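Local coordinates for protein thermophilic dibenzothiophene desulfurization enzyme C (Paenibacillus sp. A11-2, PDB 5XDC) that probably oxidises dibenzothiophene to its sulfoxide and then its sulfone, using reduced FMN and molecular oxygen, at residues L18-R29 against T72-A83. Numbering follows the deposited sequence.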
# COMPACT_ATOMS: atom_id res chain seq x y z
N LEU B 18 4.90 32.35 16.10
CA LEU B 18 5.24 31.47 14.99
C LEU B 18 6.38 32.02 14.15
O LEU B 18 7.20 31.25 13.65
CB LEU B 18 4.00 31.22 14.12
CG LEU B 18 2.85 30.52 14.85
CD1 LEU B 18 1.65 30.41 13.92
CD2 LEU B 18 3.26 29.14 15.36
N ASP B 19 6.47 33.34 14.00
CA ASP B 19 7.64 33.92 13.34
C ASP B 19 8.92 33.61 14.10
O ASP B 19 9.96 33.32 13.50
CB ASP B 19 7.48 35.44 13.21
CG ASP B 19 6.36 35.83 12.26
OD1 ASP B 19 5.87 34.96 11.51
OD2 ASP B 19 5.99 37.02 12.25
N VAL B 20 8.88 33.71 15.43
CA VAL B 20 10.07 33.41 16.23
C VAL B 20 10.48 31.96 16.03
O VAL B 20 11.66 31.66 15.86
CB VAL B 20 9.80 33.72 17.71
CG1 VAL B 20 10.95 33.22 18.60
CG2 VAL B 20 9.62 35.23 17.88
N ALA B 21 9.51 31.04 16.04
CA ALA B 21 9.83 29.63 15.83
C ALA B 21 10.40 29.39 14.44
O ALA B 21 11.36 28.62 14.27
CB ALA B 21 8.58 28.78 16.06
N THR B 22 9.83 30.06 13.43
CA THR B 22 10.33 29.92 12.07
C THR B 22 11.78 30.38 11.97
O THR B 22 12.61 29.72 11.32
CB THR B 22 9.44 30.71 11.10
OG1 THR B 22 8.16 30.08 11.02
CG2 THR B 22 10.04 30.77 9.70
N GLU B 23 12.11 31.50 12.61
CA GLU B 23 13.49 31.99 12.58
C GLU B 23 14.41 31.04 13.33
O GLU B 23 15.52 30.76 12.87
CB GLU B 23 13.57 33.40 13.18
CG GLU B 23 14.97 34.00 13.13
CD GLU B 23 15.62 33.91 11.75
OE1 GLU B 23 16.69 33.26 11.63
OE2 GLU B 23 15.05 34.48 10.80
N LEU B 24 13.98 30.52 14.49
CA LEU B 24 14.78 29.51 15.19
C LEU B 24 15.06 28.32 14.27
O LEU B 24 16.21 27.88 14.14
CB LEU B 24 14.07 29.06 16.46
CG LEU B 24 14.12 29.99 17.67
CD1 LEU B 24 13.13 29.53 18.70
CD2 LEU B 24 15.51 30.03 18.26
N ALA B 25 14.02 27.80 13.62
CA ALA B 25 14.16 26.64 12.74
C ALA B 25 15.13 26.92 11.60
O ALA B 25 15.94 26.06 11.22
CB ALA B 25 12.79 26.24 12.21
N LYS B 26 15.05 28.12 11.02
CA LYS B 26 16.01 28.55 10.01
C LYS B 26 17.44 28.39 10.49
O LYS B 26 18.29 27.84 9.79
CB LYS B 26 15.71 30.01 9.64
CG LYS B 26 16.26 30.49 8.32
CD LYS B 26 15.54 31.76 7.82
CE LYS B 26 14.01 31.59 7.82
NZ LYS B 26 13.26 32.49 6.90
N THR B 27 17.74 28.89 11.69
CA THR B 27 19.11 28.78 12.20
C THR B 27 19.48 27.33 12.45
O THR B 27 20.62 26.92 12.19
CB THR B 27 19.28 29.62 13.47
OG1 THR B 27 18.57 29.03 14.57
CG2 THR B 27 18.78 31.04 13.26
N PHE B 28 18.53 26.51 12.91
CA PHE B 28 18.86 25.13 13.23
C PHE B 28 19.20 24.33 11.96
O PHE B 28 20.06 23.44 12.01
CB PHE B 28 17.68 24.45 13.96
CG PHE B 28 17.35 25.06 15.32
CD1 PHE B 28 18.28 25.83 16.03
CD2 PHE B 28 16.12 24.82 15.90
CE1 PHE B 28 17.96 26.36 17.26
CE2 PHE B 28 15.79 25.36 17.14
CZ PHE B 28 16.72 26.13 17.82
N ARG B 29 18.55 24.64 10.83
CA ARG B 29 18.82 23.90 9.59
C ARG B 29 20.27 24.05 9.14
O ARG B 29 20.80 23.15 8.48
CB ARG B 29 17.91 24.36 8.46
CG ARG B 29 16.49 23.95 8.62
CD ARG B 29 15.66 24.14 7.33
NE ARG B 29 14.25 23.89 7.65
CZ ARG B 29 13.38 24.82 8.03
NH1 ARG B 29 13.75 26.09 8.11
NH2 ARG B 29 12.13 24.47 8.34
N THR B 72 -1.01 27.19 18.54
CA THR B 72 0.27 27.84 18.29
C THR B 72 1.45 26.95 18.69
O THR B 72 2.44 26.86 17.97
CB THR B 72 0.32 29.17 19.05
OG1 THR B 72 -0.72 30.02 18.53
CG2 THR B 72 1.65 29.85 18.87
N VAL B 73 1.36 26.34 19.87
CA VAL B 73 2.41 25.43 20.33
C VAL B 73 2.63 24.31 19.32
O VAL B 73 3.76 24.03 18.91
CB VAL B 73 2.05 24.86 21.71
CG1 VAL B 73 3.04 23.78 22.12
CG2 VAL B 73 1.99 25.98 22.77
N TYR B 74 1.55 23.65 18.91
CA TYR B 74 1.68 22.53 17.98
C TYR B 74 2.30 22.97 16.66
O TYR B 74 3.15 22.26 16.09
CB TYR B 74 0.31 21.89 17.76
CG TYR B 74 -0.19 21.04 18.90
CD1 TYR B 74 0.54 19.93 19.33
CD2 TYR B 74 -1.39 21.32 19.55
CE1 TYR B 74 0.09 19.13 20.38
CE2 TYR B 74 -1.86 20.53 20.58
CZ TYR B 74 -1.12 19.43 21.00
OH TYR B 74 -1.57 18.65 22.02
N GLU B 75 1.89 24.13 16.12
CA GLU B 75 2.46 24.60 14.87
C GLU B 75 3.95 24.89 15.03
O GLU B 75 4.75 24.58 14.14
CB GLU B 75 1.70 25.84 14.38
CG GLU B 75 2.19 26.37 13.05
CD GLU B 75 1.25 27.40 12.41
OE1 GLU B 75 1.64 27.96 11.36
OE2 GLU B 75 0.15 27.66 12.94
N ALA B 76 4.33 25.47 16.17
CA ALA B 76 5.74 25.76 16.43
C ALA B 76 6.55 24.47 16.56
O ALA B 76 7.68 24.40 16.09
CB ALA B 76 5.88 26.61 17.70
N ILE B 77 5.98 23.46 17.21
CA ILE B 77 6.65 22.16 17.33
C ILE B 77 6.94 21.59 15.94
O ILE B 77 8.05 21.14 15.65
CB ILE B 77 5.80 21.18 18.16
CG1 ILE B 77 5.77 21.59 19.64
CG2 ILE B 77 6.34 19.75 18.04
CD1 ILE B 77 4.70 20.91 20.45
N ALA B 78 5.92 21.56 15.09
CA ALA B 78 6.10 21.02 13.74
C ALA B 78 7.13 21.82 12.96
O ALA B 78 7.95 21.25 12.22
CB ALA B 78 4.75 20.98 13.00
N GLU B 79 7.12 23.14 13.11
CA GLU B 79 8.06 23.96 12.35
C GLU B 79 9.49 23.67 12.79
O GLU B 79 10.38 23.47 11.96
CB GLU B 79 7.72 25.44 12.54
CG GLU B 79 8.70 26.41 11.89
CD GLU B 79 8.76 26.26 10.38
OE1 GLU B 79 9.84 26.53 9.80
OE2 GLU B 79 7.75 25.85 9.77
N ILE B 80 9.72 23.63 14.10
CA ILE B 80 11.07 23.35 14.57
C ILE B 80 11.48 21.94 14.19
O ILE B 80 12.62 21.70 13.77
CB ILE B 80 11.16 23.59 16.09
CG1 ILE B 80 11.00 25.09 16.37
CG2 ILE B 80 12.49 23.10 16.63
CD1 ILE B 80 10.93 25.46 17.83
N ALA B 81 10.57 20.98 14.34
CA ALA B 81 10.90 19.59 14.03
C ALA B 81 11.29 19.43 12.56
O ALA B 81 12.11 18.57 12.24
CB ALA B 81 9.73 18.67 14.35
N SER B 82 10.67 20.22 11.67
CA SER B 82 10.99 20.13 10.25
C SER B 82 12.43 20.52 9.96
O SER B 82 12.98 20.08 8.95
CB SER B 82 10.03 21.02 9.44
OG SER B 82 10.37 22.40 9.54
N ALA B 83 13.04 21.33 10.83
CA ALA B 83 14.43 21.74 10.71
C ALA B 83 15.38 20.81 11.44
O ALA B 83 16.46 20.49 10.93
CB ALA B 83 14.60 23.16 11.26
O HOH W 1 12.01 28.03 9.08
O HOH W 2 14.54 21.11 7.01
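Arg29 and Glu79 form the polar end of this contact. Arg29 NH2 makes a salt bridge to Glu79 OE1 at 3.4 Å, a long, weak bond but nearly straight (166°). The carboxylate plane stands 71° from the guanidinium plane. The same NH2 gives a weak, bent bond to Ser82 OG at 3.0 Å. Ala83 CB lies over one face of the guanidinium and packs 3.3 Å from Arg29 CG.

Along the interface, small residues let the backbones come close. Ala21 CB meets Ala76 CB at 3.8 Å, and Ala25 CB touches Ala83 CB at 3.7 Å. Ile80 CG2 reaches the edge of the Phe28 ring. At the other end, Leu18 lays its CD1 against the Glu75 carboxylate and its CD2 near Thr72 O.

Glu79 is a knob in a hole formed by Ala21, Thr22, Ala25 and Arg29. Its CG is anti to the backbone N, and a bend at chi2 turns the carboxylate toward Arg29. One water joins Glu79 OE1, Arg29 NH1 and Thr22 O. A second links Arg29 NE to Ser82 O. Ser82 OG is held within its own segment, donating to Glu79 O at 2.6 Å.

The two helix segments run nearly parallel, 12° apart, with axes 8.4 Å apart at closest approach. They belong to the helical N-terminal domain of the acyl-CoA dehydrogenase fold. Helix 43-52 packs on Leu24 and Phe28, helix 85-104 covers Phe28 and Ile80, and helix 247-276 backs Tyr74, Ile77 and Ala81.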